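Probable porin (Pseudomonas aeruginosa, PDB 4FT6) forms a beta-barrel of the OprD porin family that probably lets small solutes across the outer membrane. Local coordinates at residues L117-P122 with Q134-G139; G176-D181 with Q207-Q212; G246-R251 with G278-A283; G269-Y274 with P288-I293; R304-R309 with Y328-H333. One frame throughout, in Å; residues are numbered along the deposited sequence.

Contact 1: L117-P122 with Q134-G139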
# COMPACT_ATOMS: atom_id res chain seq x y z
N LEU A 117 14.30 2.04 2.80
CA LEU A 117 13.28 1.43 3.65
C LEU A 117 11.99 1.08 2.92
O LEU A 117 11.63 1.74 1.93
CB LEU A 117 12.95 2.36 4.82
CG LEU A 117 14.14 2.55 5.75
CD1 LEU A 117 13.88 3.65 6.78
CD2 LEU A 117 14.50 1.23 6.43
N LEU A 118 11.31 0.05 3.42
CA LEU A 118 9.98 -0.35 2.96
C LEU A 118 8.95 -0.22 4.10
O LEU A 118 8.46 -1.23 4.62
CB LEU A 118 10.00 -1.80 2.45
CG LEU A 118 10.74 -2.05 1.13
CD1 LEU A 118 11.08 -3.54 1.00
CD2 LEU A 118 9.90 -1.56 -0.08
N PRO A 119 8.62 1.03 4.48
CA PRO A 119 7.72 1.20 5.64
C PRO A 119 6.29 0.76 5.36
O PRO A 119 5.72 1.10 4.32
CB PRO A 119 7.71 2.73 5.88
CG PRO A 119 8.06 3.33 4.53
CD PRO A 119 9.03 2.32 3.90
N GLU A 120 5.70 0.03 6.31
CA GLU A 120 4.28 -0.29 6.22
C GLU A 120 3.55 0.26 7.44
O GLU A 120 3.25 -0.46 8.38
CB GLU A 120 4.06 -1.80 6.03
CG GLU A 120 4.38 -2.30 4.64
CD GLU A 120 4.26 -3.80 4.51
OE1 GLU A 120 5.29 -4.50 4.57
OE2 GLU A 120 3.13 -4.30 4.34
N LEU A 121 3.29 1.56 7.41
CA LEU A 121 2.78 2.28 8.57
C LEU A 121 1.42 2.89 8.24
O LEU A 121 1.20 3.32 7.11
CB LEU A 121 3.77 3.40 8.93
CG LEU A 121 4.87 3.16 9.97
CD1 LEU A 121 5.29 1.70 10.03
CD2 LEU A 121 6.07 4.05 9.68
N PRO A 122 0.51 2.95 9.24
CA PRO A 122 -0.86 3.42 9.00
C PRO A 122 -0.83 4.85 8.50
O PRO A 122 -1.73 5.33 7.81
CB PRO A 122 -1.50 3.37 10.41
CG PRO A 122 -0.57 2.51 11.26
CD PRO A 122 0.79 2.78 10.68
N GLN A 134 7.42 0.96 -4.00
CA GLN A 134 7.82 2.28 -3.53
C GLN A 134 8.80 2.10 -2.36
O GLN A 134 8.65 1.17 -1.56
CB GLN A 134 6.57 3.02 -3.03
CG GLN A 134 6.73 4.51 -2.76
CD GLN A 134 5.45 5.14 -2.18
OE1 GLN A 134 4.85 4.60 -1.23
NE2 GLN A 134 5.02 6.27 -2.75
N THR A 135 9.80 2.96 -2.24
CA THR A 135 10.68 2.89 -1.08
C THR A 135 10.86 4.26 -0.48
O THR A 135 10.64 5.27 -1.15
CB THR A 135 12.07 2.33 -1.43
OG1 THR A 135 12.53 2.97 -2.63
CG2 THR A 135 12.03 0.83 -1.63
N PHE A 136 11.28 4.30 0.78
CA PHE A 136 11.58 5.58 1.38
C PHE A 136 13.03 5.68 1.85
O PHE A 136 13.71 4.67 2.04
CB PHE A 136 10.61 5.84 2.51
CG PHE A 136 9.26 6.25 2.05
CD1 PHE A 136 8.36 5.31 1.54
CD2 PHE A 136 8.88 7.59 2.08
CE1 PHE A 136 7.10 5.71 1.08
CE2 PHE A 136 7.63 8.00 1.63
CZ PHE A 136 6.74 7.07 1.14
N GLN A 137 13.51 6.90 2.04
CA GLN A 137 14.86 7.07 2.52
C GLN A 137 14.83 7.84 3.81
O GLN A 137 14.39 9.00 3.84
CB GLN A 137 15.74 7.81 1.51
CG GLN A 137 16.04 7.00 0.27
CD GLN A 137 14.84 6.89 -0.63
OE1 GLN A 137 14.25 7.90 -1.00
NE2 GLN A 137 14.44 5.65 -0.96
N GLY A 138 15.35 7.19 4.85
CA GLY A 138 15.47 7.83 6.15
C GLY A 138 15.82 6.79 7.19
O GLY A 138 16.72 5.97 6.96
N GLY A 139 15.12 6.82 8.32
CA GLY A 139 15.47 5.98 9.45
C GLY A 139 14.24 5.62 10.25
O GLY A 139 13.37 6.47 10.49

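Contact 2: G176-D181 with Q207-Q212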
# COMPACT_ATOMS: atom_id res chain seq x y z
N GLY A 176 1.06 17.98 -5.07
CA GLY A 176 2.36 18.38 -5.59
C GLY A 176 2.59 19.87 -5.39
O GLY A 176 1.86 20.52 -4.64
N GLY A 177 3.59 20.41 -6.08
CA GLY A 177 3.96 21.80 -5.87
C GLY A 177 4.80 22.00 -4.62
O GLY A 177 5.96 22.43 -4.70
N ALA A 178 4.22 21.70 -3.46
CA ALA A 178 4.90 21.90 -2.18
C ALA A 178 5.66 20.64 -1.80
O ALA A 178 5.09 19.56 -1.77
CB ALA A 178 3.88 22.25 -1.10
N PHE A 179 6.95 20.76 -1.48
CA PHE A 179 7.72 19.57 -1.10
C PHE A 179 8.29 19.66 0.31
O PHE A 179 8.38 20.75 0.88
CB PHE A 179 8.86 19.32 -2.10
CG PHE A 179 8.38 18.89 -3.46
CD1 PHE A 179 8.23 17.54 -3.77
CD2 PHE A 179 8.07 19.82 -4.45
CE1 PHE A 179 7.76 17.12 -5.05
CE2 PHE A 179 7.61 19.41 -5.73
CZ PHE A 179 7.45 18.06 -6.02
N SER A 180 8.69 18.52 0.88
CA SER A 180 9.37 18.54 2.17
C SER A 180 10.55 17.59 2.28
O SER A 180 10.53 16.48 1.75
CB SER A 180 8.39 18.25 3.30
OG SER A 180 8.98 18.55 4.56
N ASP A 181 11.58 18.07 2.98
CA ASP A 181 12.75 17.30 3.42
C ASP A 181 12.41 16.39 4.58
O ASP A 181 13.08 15.40 4.82
CB ASP A 181 13.81 18.24 3.99
CG ASP A 181 14.70 18.82 2.95
OD1 ASP A 181 14.27 19.80 2.31
OD2 ASP A 181 15.84 18.33 2.79
N GLN A 207 6.82 18.35 7.35
CA GLN A 207 7.29 19.70 7.71
C GLN A 207 6.77 20.80 6.81
O GLN A 207 6.90 20.73 5.58
CB GLN A 207 8.82 19.75 7.71
CG GLN A 207 9.40 21.14 7.96
CD GLN A 207 10.89 21.10 8.21
OE1 GLN A 207 11.69 20.96 7.27
NE2 GLN A 207 11.29 21.19 9.47
N ASP A 208 6.15 21.80 7.44
CA ASP A 208 5.62 22.99 6.77
C ASP A 208 4.45 22.74 5.81
O ASP A 208 3.98 23.63 5.10
CB ASP A 208 6.76 23.77 6.11
CG ASP A 208 7.53 24.64 7.11
OD1 ASP A 208 6.89 25.31 7.95
OD2 ASP A 208 8.78 24.65 7.05
N ILE A 209 3.94 21.52 5.81
CA ILE A 209 2.80 21.22 4.96
C ILE A 209 1.61 20.73 5.79
O ILE A 209 0.54 21.37 5.79
CB ILE A 209 3.18 20.21 3.86
CG1 ILE A 209 4.25 20.83 2.96
CG2 ILE A 209 1.94 19.81 3.05
CD1 ILE A 209 4.83 19.89 1.89
N TYR A 210 1.78 19.60 6.47
CA TYR A 210 0.72 19.09 7.35
C TYR A 210 1.18 18.37 8.62
O TYR A 210 2.36 18.02 8.78
CB TYR A 210 -0.30 18.24 6.58
CG TYR A 210 0.09 16.81 6.22
CD1 TYR A 210 0.25 15.83 7.19
CD2 TYR A 210 0.23 16.42 4.89
CE1 TYR A 210 0.58 14.51 6.85
CE2 TYR A 210 0.55 15.09 4.54
CZ TYR A 210 0.72 14.15 5.52
OH TYR A 210 1.04 12.86 5.17
N ARG A 211 0.19 18.18 9.50
CA ARG A 211 0.29 17.39 10.72
C ARG A 211 -0.90 16.43 10.67
O ARG A 211 -2.03 16.85 10.37
CB ARG A 211 0.19 18.28 11.96
CG ARG A 211 0.28 17.54 13.30
CD ARG A 211 -0.04 18.47 14.47
N GLN A 212 -0.67 15.15 10.93
CA GLN A 212 -1.74 14.18 10.83
C GLN A 212 -1.77 13.26 12.03
O GLN A 212 -0.76 12.64 12.37
CB GLN A 212 -1.60 13.36 9.54
CG GLN A 212 -2.60 12.21 9.34
CD GLN A 212 -2.43 11.52 7.98
OE1 GLN A 212 -1.69 10.54 7.84
NE2 GLN A 212 -3.12 12.06 6.96

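Contact 3: G246-R251 with G278-A283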
# COMPACT_ATOMS: atom_id res chain seq x y z
N GLY A 246 -1.27 25.80 1.97
CA GLY A 246 -2.34 26.60 2.55
C GLY A 246 -3.00 25.91 3.74
O GLY A 246 -2.48 24.92 4.26
N GLU A 247 -4.14 26.42 4.18
CA GLU A 247 -4.90 25.76 5.24
C GLU A 247 -5.51 24.46 4.74
O GLU A 247 -6.14 24.44 3.69
CB GLU A 247 -6.02 26.68 5.76
CG GLU A 247 -5.50 27.88 6.53
CD GLU A 247 -6.59 28.90 6.86
OE1 GLU A 247 -7.67 28.85 6.22
OE2 GLU A 247 -6.37 29.75 7.75
N LEU A 248 -5.31 23.38 5.49
CA LEU A 248 -5.81 22.06 5.10
C LEU A 248 -6.70 21.54 6.22
O LEU A 248 -6.48 21.84 7.40
CB LEU A 248 -4.65 21.10 4.86
CG LEU A 248 -3.69 21.51 3.73
CD1 LEU A 248 -2.44 20.64 3.73
CD2 LEU A 248 -4.42 21.42 2.39
N GLU A 249 -7.70 20.76 5.85
CA GLU A 249 -8.71 20.34 6.80
C GLU A 249 -9.36 19.04 6.33
O GLU A 249 -10.31 19.07 5.55
CB GLU A 249 -9.78 21.43 6.96
CG GLU A 249 -10.83 21.13 8.03
CD GLU A 249 -12.12 21.93 7.83
OE1 GLU A 249 -12.62 22.00 6.69
OE2 GLU A 249 -12.63 22.50 8.82
N ASN A 250 -8.85 17.91 6.80
CA ASN A 250 -9.55 16.65 6.59
C ASN A 250 -9.61 15.79 7.84
O ASN A 250 -8.65 15.71 8.62
CB ASN A 250 -8.97 15.86 5.41
CG ASN A 250 -9.64 14.49 5.23
OD1 ASN A 250 -9.13 13.47 5.71
ND2 ASN A 250 -10.77 14.46 4.51
N ARG A 251 -10.77 15.18 8.04
CA ARG A 251 -10.97 14.14 9.03
C ARG A 251 -11.41 13.00 8.12
O ARG A 251 -12.17 13.22 7.17
CB ARG A 251 -12.06 14.58 10.03
CG ARG A 251 -12.43 13.56 11.13
CD ARG A 251 -13.19 14.19 12.36
NE ARG A 251 -14.42 14.93 12.05
CZ ARG A 251 -15.66 14.56 12.40
NH1 ARG A 251 -15.88 13.44 13.07
NH2 ARG A 251 -16.69 15.32 12.06
N GLY A 278 -10.29 16.37 1.10
CA GLY A 278 -10.38 14.93 1.20
C GLY A 278 -9.13 14.38 1.89
O GLY A 278 -8.31 15.16 2.40
N MET A 279 -8.99 13.06 1.90
CA MET A 279 -7.85 12.42 2.55
C MET A 279 -6.51 12.96 2.04
O MET A 279 -6.29 13.12 0.84
CB MET A 279 -7.90 10.91 2.33
CG MET A 279 -6.68 10.20 2.85
SD MET A 279 -6.81 9.92 4.61
CE MET A 279 -5.17 9.28 4.98
N LEU A 280 -5.62 13.27 2.98
CA LEU A 280 -4.32 13.83 2.70
C LEU A 280 -3.27 12.78 3.08
O LEU A 280 -3.28 12.24 4.19
CB LEU A 280 -4.10 15.11 3.51
CG LEU A 280 -5.02 16.26 3.12
CD1 LEU A 280 -5.13 17.33 4.22
CD2 LEU A 280 -4.53 16.89 1.82
N TYR A 281 -2.38 12.46 2.15
CA TYR A 281 -1.36 11.44 2.38
C TYR A 281 -0.14 11.67 1.50
O TYR A 281 -0.12 12.60 0.67
CB TYR A 281 -1.94 10.02 2.19
CG TYR A 281 -2.68 9.78 0.88
CD1 TYR A 281 -3.96 10.29 0.66
CD2 TYR A 281 -2.12 9.00 -0.12
CE1 TYR A 281 -4.64 10.04 -0.55
CE2 TYR A 281 -2.79 8.75 -1.31
CZ TYR A 281 -4.04 9.26 -1.53
OH TYR A 281 -4.67 8.99 -2.72
N ILE A 282 0.88 10.85 1.67
CA ILE A 282 2.10 11.12 0.94
C ILE A 282 2.02 10.60 -0.51
O ILE A 282 1.42 9.56 -0.78
CB ILE A 282 3.34 10.69 1.75
CG1 ILE A 282 3.57 11.75 2.82
CG2 ILE A 282 4.57 10.56 0.89
CD1 ILE A 282 4.33 11.24 3.93
N ALA A 283 2.56 11.39 -1.43
CA ALA A 283 2.44 11.10 -2.86
C ALA A 283 2.80 9.65 -3.19
O ALA A 283 3.89 9.19 -2.85
CB ALA A 283 3.32 12.05 -3.68

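Contact 4: G269-Y274 with P288-I293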
# COMPACT_ATOMS: atom_id res chain seq x y z
N GLY A 269 -18.02 -2.55 4.96
CA GLY A 269 -17.10 -1.50 5.33
C GLY A 269 -17.78 -0.16 5.12
O GLY A 269 -18.68 -0.06 4.29
N TYR A 270 -17.35 0.84 5.89
CA TYR A 270 -17.84 2.20 5.71
C TYR A 270 -16.67 3.15 5.77
O TYR A 270 -15.68 2.90 6.46
CB TYR A 270 -18.86 2.57 6.77
CG TYR A 270 -19.49 3.94 6.55
CD1 TYR A 270 -20.46 4.13 5.58
CD2 TYR A 270 -19.11 5.03 7.32
CE1 TYR A 270 -21.04 5.38 5.37
CE2 TYR A 270 -19.70 6.29 7.12
CZ TYR A 270 -20.66 6.45 6.14
OH TYR A 270 -21.25 7.69 5.93
N GLN A 271 -16.80 4.26 5.05
CA GLN A 271 -15.73 5.23 4.95
C GLN A 271 -16.31 6.61 4.65
O GLN A 271 -17.21 6.72 3.82
CB GLN A 271 -14.76 4.81 3.84
CG GLN A 271 -13.66 5.79 3.60
CD GLN A 271 -12.65 5.28 2.60
OE1 GLN A 271 -12.18 4.14 2.71
NE2 GLN A 271 -12.33 6.11 1.61
N ARG A 272 -15.81 7.64 5.33
CA ARG A 272 -16.30 8.99 5.09
C ARG A 272 -15.22 10.07 5.23
O ARG A 272 -14.41 10.05 6.16
CB ARG A 272 -17.49 9.31 5.98
CG ARG A 272 -18.02 10.71 5.81
CD ARG A 272 -19.32 10.88 6.53
NE ARG A 272 -19.88 12.22 6.43
CZ ARG A 272 -21.09 12.55 6.88
NH1 ARG A 272 -21.86 11.64 7.46
NH2 ARG A 272 -21.53 13.80 6.74
N MET A 273 -15.24 11.01 4.30
CA MET A 273 -14.31 12.14 4.24
C MET A 273 -15.03 13.38 4.84
O MET A 273 -16.11 13.77 4.37
CB MET A 273 -13.99 12.41 2.77
CG MET A 273 -12.54 12.17 2.32
SD MET A 273 -11.64 10.78 3.04
CE MET A 273 -12.58 9.39 2.42
N TYR A 274 -14.44 14.00 5.86
CA TYR A 274 -15.03 15.21 6.44
C TYR A 274 -14.10 16.40 6.26
O TYR A 274 -12.86 16.24 6.29
CB TYR A 274 -15.26 15.04 7.96
CG TYR A 274 -16.09 13.86 8.40
CD1 TYR A 274 -15.53 12.60 8.53
CD2 TYR A 274 -17.43 14.01 8.72
CE1 TYR A 274 -16.29 11.51 8.95
CE2 TYR A 274 -18.20 12.93 9.15
CZ TYR A 274 -17.62 11.68 9.27
OH TYR A 274 -18.34 10.59 9.68
N PRO A 288 -4.58 2.76 4.77
CA PRO A 288 -5.33 1.62 5.31
C PRO A 288 -6.84 1.82 5.24
O PRO A 288 -7.56 1.04 5.87
CB PRO A 288 -4.91 1.60 6.78
CG PRO A 288 -4.64 3.09 7.09
CD PRO A 288 -3.99 3.62 5.82
N LEU A 289 -7.32 2.84 4.52
CA LEU A 289 -8.78 3.04 4.39
C LEU A 289 -9.41 1.83 3.72
O LEU A 289 -8.83 1.25 2.79
CB LEU A 289 -9.12 4.30 3.59
CG LEU A 289 -8.46 5.60 4.04
CD1 LEU A 289 -8.82 6.74 3.10
CD2 LEU A 289 -8.83 5.94 5.46
N VAL A 290 -10.59 1.44 4.20
CA VAL A 290 -11.24 0.21 3.73
C VAL A 290 -11.60 0.22 2.24
O VAL A 290 -11.52 -0.82 1.58
CB VAL A 290 -12.49 -0.14 4.58
CG1 VAL A 290 -13.61 0.93 4.39
CG2 VAL A 290 -12.98 -1.57 4.28
N ASN A 291 -11.97 1.39 1.72
CA ASN A 291 -12.26 1.53 0.30
C ASN A 291 -11.07 1.95 -0.53
O ASN A 291 -11.24 2.51 -1.62
CB ASN A 291 -13.38 2.55 0.06
CG ASN A 291 -14.75 1.95 0.23
OD1 ASN A 291 -14.92 0.72 0.18
ND2 ASN A 291 -15.75 2.81 0.43
N ASP A 292 -9.85 1.71 -0.03
CA ASP A 292 -8.68 1.95 -0.86
C ASP A 292 -8.51 0.69 -1.69
O ASP A 292 -7.84 -0.26 -1.28
CB ASP A 292 -7.42 2.21 -0.02
CG ASP A 292 -6.25 2.67 -0.87
OD1 ASP A 292 -6.21 2.35 -2.09
OD2 ASP A 292 -5.36 3.36 -0.31
N ILE A 293 -9.16 0.66 -2.84
CA ILE A 293 -9.25 -0.57 -3.60
C ILE A 293 -8.55 -0.44 -4.95
O ILE A 293 -7.69 0.42 -5.12
CB ILE A 293 -10.72 -1.08 -3.70
CG1 ILE A 293 -11.58 -0.07 -4.44
CG2 ILE A 293 -11.29 -1.34 -2.31
CD1 ILE A 293 -13.01 -0.42 -4.46

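Contact 5: R304-R309 with Y328-H333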
# COMPACT_ATOMS: atom_id res chain seq x y z
N ARG A 304 -18.76 10.17 0.99
CA ARG A 304 -19.28 9.11 1.84
C ARG A 304 -19.34 7.83 1.01
O ARG A 304 -19.76 7.87 -0.15
CB ARG A 304 -20.68 9.48 2.34
CG ARG A 304 -20.62 10.63 3.32
CD ARG A 304 -21.55 11.78 2.96
NE ARG A 304 -22.74 11.77 3.79
CZ ARG A 304 -23.62 12.76 3.87
NH1 ARG A 304 -23.45 13.88 3.18
NH2 ARG A 304 -24.68 12.63 4.65
N SER A 305 -18.91 6.71 1.59
CA SER A 305 -18.88 5.47 0.83
C SER A 305 -18.99 4.24 1.72
O SER A 305 -18.66 4.29 2.91
CB SER A 305 -17.61 5.39 -0.04
OG SER A 305 -16.43 5.42 0.76
N TRP A 306 -19.47 3.14 1.14
CA TRP A 306 -19.47 1.84 1.81
C TRP A 306 -18.93 0.73 0.91
O TRP A 306 -18.63 0.95 -0.27
CB TRP A 306 -20.88 1.48 2.27
CG TRP A 306 -21.90 1.50 1.18
CD1 TRP A 306 -22.68 2.55 0.80
CD2 TRP A 306 -22.28 0.39 0.33
NE1 TRP A 306 -23.52 2.18 -0.22
CE2 TRP A 306 -23.30 0.86 -0.53
CE3 TRP A 306 -21.87 -0.94 0.22
CZ2 TRP A 306 -23.90 0.04 -1.49
CZ3 TRP A 306 -22.47 -1.75 -0.74
CH2 TRP A 306 -23.47 -1.26 -1.58
N GLN A 307 -18.82 -0.47 1.47
CA GLN A 307 -18.30 -1.61 0.72
C GLN A 307 -18.91 -2.90 1.22
O GLN A 307 -19.13 -3.08 2.42
CB GLN A 307 -16.77 -1.69 0.85
CG GLN A 307 -16.17 -2.92 0.17
CD GLN A 307 -14.66 -3.02 0.31
OE1 GLN A 307 -14.10 -4.12 0.24
NE2 GLN A 307 -13.98 -1.88 0.48
N LEU A 308 -19.21 -3.80 0.29
CA LEU A 308 -19.57 -5.17 0.63
C LEU A 308 -18.53 -6.06 -0.03
O LEU A 308 -18.17 -5.84 -1.19
CB LEU A 308 -20.97 -5.51 0.11
CG LEU A 308 -21.55 -6.82 0.65
CD1 LEU A 308 -21.44 -6.84 2.15
CD2 LEU A 308 -23.03 -7.00 0.23
N ARG A 309 -18.03 -7.04 0.71
CA ARG A 309 -16.96 -7.86 0.17
C ARG A 309 -17.21 -9.31 0.45
O ARG A 309 -17.71 -9.66 1.53
CB ARG A 309 -15.62 -7.44 0.76
CG ARG A 309 -14.46 -8.23 0.20
CD ARG A 309 -13.16 -7.87 0.88
NE ARG A 309 -12.24 -9.00 0.88
CZ ARG A 309 -10.93 -8.89 0.86
NH1 ARG A 309 -10.38 -7.69 0.84
NH2 ARG A 309 -10.17 -9.98 0.86
N TYR A 328 -17.81 -4.69 -3.81
CA TYR A 328 -18.51 -3.58 -4.43
C TYR A 328 -18.40 -2.37 -3.51
O TYR A 328 -18.70 -2.44 -2.32
CB TYR A 328 -19.98 -3.96 -4.65
CG TYR A 328 -20.82 -2.87 -5.27
CD1 TYR A 328 -20.88 -2.71 -6.64
CD2 TYR A 328 -21.58 -2.03 -4.47
CE1 TYR A 328 -21.67 -1.70 -7.21
CE2 TYR A 328 -22.37 -1.03 -5.04
CZ TYR A 328 -22.42 -0.87 -6.40
OH TYR A 328 -23.21 0.13 -6.95
N ALA A 329 -17.95 -1.25 -4.08
CA ALA A 329 -17.75 -0.02 -3.34
C ALA A 329 -18.60 1.08 -3.98
O ALA A 329 -18.60 1.24 -5.21
CB ALA A 329 -16.29 0.36 -3.36
N SER A 330 -19.33 1.84 -3.17
CA SER A 330 -20.25 2.85 -3.70
C SER A 330 -20.05 4.17 -2.97
O SER A 330 -20.01 4.19 -1.75
CB SER A 330 -21.70 2.37 -3.55
OG SER A 330 -22.59 3.33 -4.08
N GLY A 331 -19.95 5.27 -3.72
CA GLY A 331 -19.67 6.56 -3.10
C GLY A 331 -20.57 7.70 -3.56
O GLY A 331 -21.01 7.74 -4.71
N ALA A 332 -20.84 8.64 -2.66
CA ALA A 332 -21.70 9.76 -2.99
C ALA A 332 -21.27 11.01 -2.23
O ALA A 332 -20.43 10.93 -1.33
CB ALA A 332 -23.13 9.41 -2.69
N HIS A 333 -21.84 12.15 -2.60
CA HIS A 333 -21.55 13.45 -1.97
C HIS A 333 -20.12 13.95 -2.16
O HIS A 333 -19.65 14.75 -1.36
CB HIS A 333 -21.87 13.43 -0.48
CG HIS A 333 -23.29 13.10 -0.17
ND1 HIS A 333 -23.66 11.92 0.45
CD2 HIS A 333 -24.43 13.78 -0.39
CE1 HIS A 333 -24.97 11.90 0.59
NE2 HIS A 333 -25.47 13.02 0.09

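Contact 1: L117-P122 with Q134-G139
Leu117 and Phe136 form an antiparallel hydrogen-bonded pair, and two short backbone bonds join them. Leu117 N gives its hydrogen to Phe136 O at 2.8 Å, and the return bond, from Phe136 N to Leu117 O, is also 2.8 Å long. Apolar contacts extend this single bridge to both flanks. Pro119 crosses the Phe136 side chain at about a right angle, bringing Pro119 CG 3.6 Å from Phe136 CD1. On the other flank the methyls Leu118 CD2 and Thr135 CG2 meet at 3.6 Å; CG2 lies anti to the carbonyl carbon of Thr135, which leaves OG1 to bond Glu116. Leu117 CD1 reaches the backbone where the chain turns its corner, 3.7 Å from Gly138 O. Among polar side chains, Gln134 bonds Gln161 and the backbone of Asn127. The contact thus closes the base of a loop that starts after strand 110-114 and runs inside the barrel, consistent with the third loop, which folds inward and constricts the pore in porins. Phe136 and Leu117 lean on Met156 of strand 149-160, while Pro119 touches Leu124 of strand 124-125 and Met140 of strand 139-143.

Contact 2: G176-D181 with Q207-Q212
Ser180 and Gln207 supply the one hydrogen bond between the loop 176-181 and the turn leading into strand 210-223. Ser180 OG donates to Gln207 O over 3.2 Å, arriving in the carbonyl plane and on a lone pair, with a C=O...O angle of 115°. The hydroxyl is placed there by a first torsion that sets OG anti to the backbone N (chi1 -167°). The same oxygen also bonds Arg182 N, its stronger partner, just before strand 183-192. Ser180 OG sits close to the Gln207 side chain as well, 3.4 Å from Gln207 CB.

The apolar half is carried by Ile209. Ile209 CD1, at the end of an extended branch, points into the curve of the 178-180 backbone and touches Ala178 CB at 3.9 Å. The carbonyl oxygens of Ala178 and Phe179 also lie around that methyl. Phe179 O has its own polar partner in Lys244 NZ.

The chemistry is therefore mixed and modest: one rather long hydroxyl bond, shared with Arg182 N, beside a buried methyl set against the loop backbone, together joining two connections between barrel strands.

Contact 3: G246-R251 with G278-A283
The backbones come nearest at Asn250 and Gly278, whose CA atoms are 5.7 Å apart, and from there the 278-283 segment runs away from the strand without any backbone hydrogen bond to 246-251. Asn250 makes the largest share of the contact. Its CG stands anti to the backbone N (chi1 176°), which sends the amide across to the Gly278-Met279 peptide. The two flat groups lie one above the other with nearly parallel planes: Asn250 CG is 3.4 Å from Gly278 C, and Asn250 ND2 is 3.1 Å from the same carbon. Although Asn250 ND2 also lies 3.3 Å from Gly278 O, the angle is wrong for a hydrogen bond, as expected when one group sits over the face of the other. Asn250 ND2 bonds Asp277 O instead, one residue earlier. The oxygen end of the amide reaches further along the loop, with Asn250 OD1 3.6 Å from Met279 CA.

Beside this polar overlap is a small leucine contact. Leu280 CD1 touches Leu248 CB at 3.9 Å and comes within 4.3 Å of Asn250 CB, so that it meets both residues.

An amide-on-peptide overlap and a leucine contact thus lay the inward-folded loop that follows strand 264-274 against the barrel wall, at the start of strand 249-261. Glu249 binds Asp276 and Asp277 on the neighbouring part of that loop. Further in, Leu280 rests on Thr237 and Met279 on Phe235, both of strand 226-239, while Gln212 of strand 210-223 bonds Leu280 O.

Contact 4: G269-Y274 with P288-I293
Gln271 OE1 accepts a hydrogen bond from Asn291 N at 2.9 Å, with an N-H...O angle of 154° and the donor tilted 28° from the amide plane. This is the one hydrogen bond between strand and loop segment here. The strand side chain gets there by being extended, with CG anti to the backbone N (chi1 177°) and the chain straight as far as the amide. The other atom of the amide, NE2, bonds Asn297 O, so both polar atoms of Gln271 are spent on the loop, which would fix the amide's rotation.

The acceptor points into a type I turn running from Leu289 to Asp292, which is closed by Asp292 N to Leu289 O at 3.0 Å. Val290 N, although 3.5 Å from Gln271 OE1, is badly angled for a bond and is held by Thr254 OG1. Leu289 crosses Gln271 at about a right angle, with Leu289 CD1 3.9 Å from Gln271 NE2. Val290 lies against the strand itself: Val290 CG1 is 3.5 Å from Tyr270 O, and Val290 CG2 approaches Gly269 CA to 4.3 Å. A CB on Gly269 would point at Val290 and come within clashing distance of CG2. Asn291 turns its own amide onward, ND2 to Ser305 OG and OD1 to Gln307 NE2, so a second barrel strand holds the same turn.

A glutamine of the wall reaching inward to a turn is one of the ties by which the loop is held to the barrel wall, consistent with the inward-folded loops that narrow the pore in the OprD family.

Contact 5: R304-R309 with Y328-H333
Arg304 leaves its strand on the face it shares with Trp306, with Arg304 CB 4.0 Å from Ala332 O across the pair. Past CG, bends at chi2 (128°) and chi3 bring the rest of the chain back over His333. Arg304 CD comes to 3.3 Å from His333 ND1, and NE and CZ lie over the ND1-CE1 side of the ring face. At the tip NH1 lies over the centre of the ring. The guanidinium is stacked flat on His333, centres 3.8 Å apart and planes at 26°; the nearness of Arg304 NH1 to His333 ND1, 3.4 Å, is therefore not a hydrogen bond.

Next along this face, Trp306 lies over Ser330, where Ser330 CB is 3.7 Å from Trp306 CE2 and covers one face of the indole. Trp306 CH2 meets Tyr328 CD2 at 3.5 Å, at the edge of the phenol ring, with the two planes oblique at 48°.

Six backbone bonds hold the antiparallel hairpin formed by strands 304-313 and 322-334 of the barrel wall. Trp306, Tyr328 and Leu308 are on the outer face, as expected of a membrane-facing wall, with the polar Arg304-His333 pair at its end; Ser305 and Gln307 face the inward loop. A cation stacked on His333 would probably disfavour protonation of the imidazole.

From the N terminus, contact 1 closes a short loop inside the barrel, and contact 2 then closes a longer excursion that takes in strands 183-192 and 197-206. Both are complete before contact 3 opens. Contacts 3 and 4 cross: the 269-274 strand lies between the two segments of contact 3, and the same inward loop supplies first 278-283 and then 288-293. Contact 5 follows in series as a hairpin of neighbouring wall strands. None of the five encloses another. The inward loop joins the set together, since 278-283 touches contacts 1 and 2, Pro288 meets Pro122, and the turn of contact 4 grips the strand of contact 5.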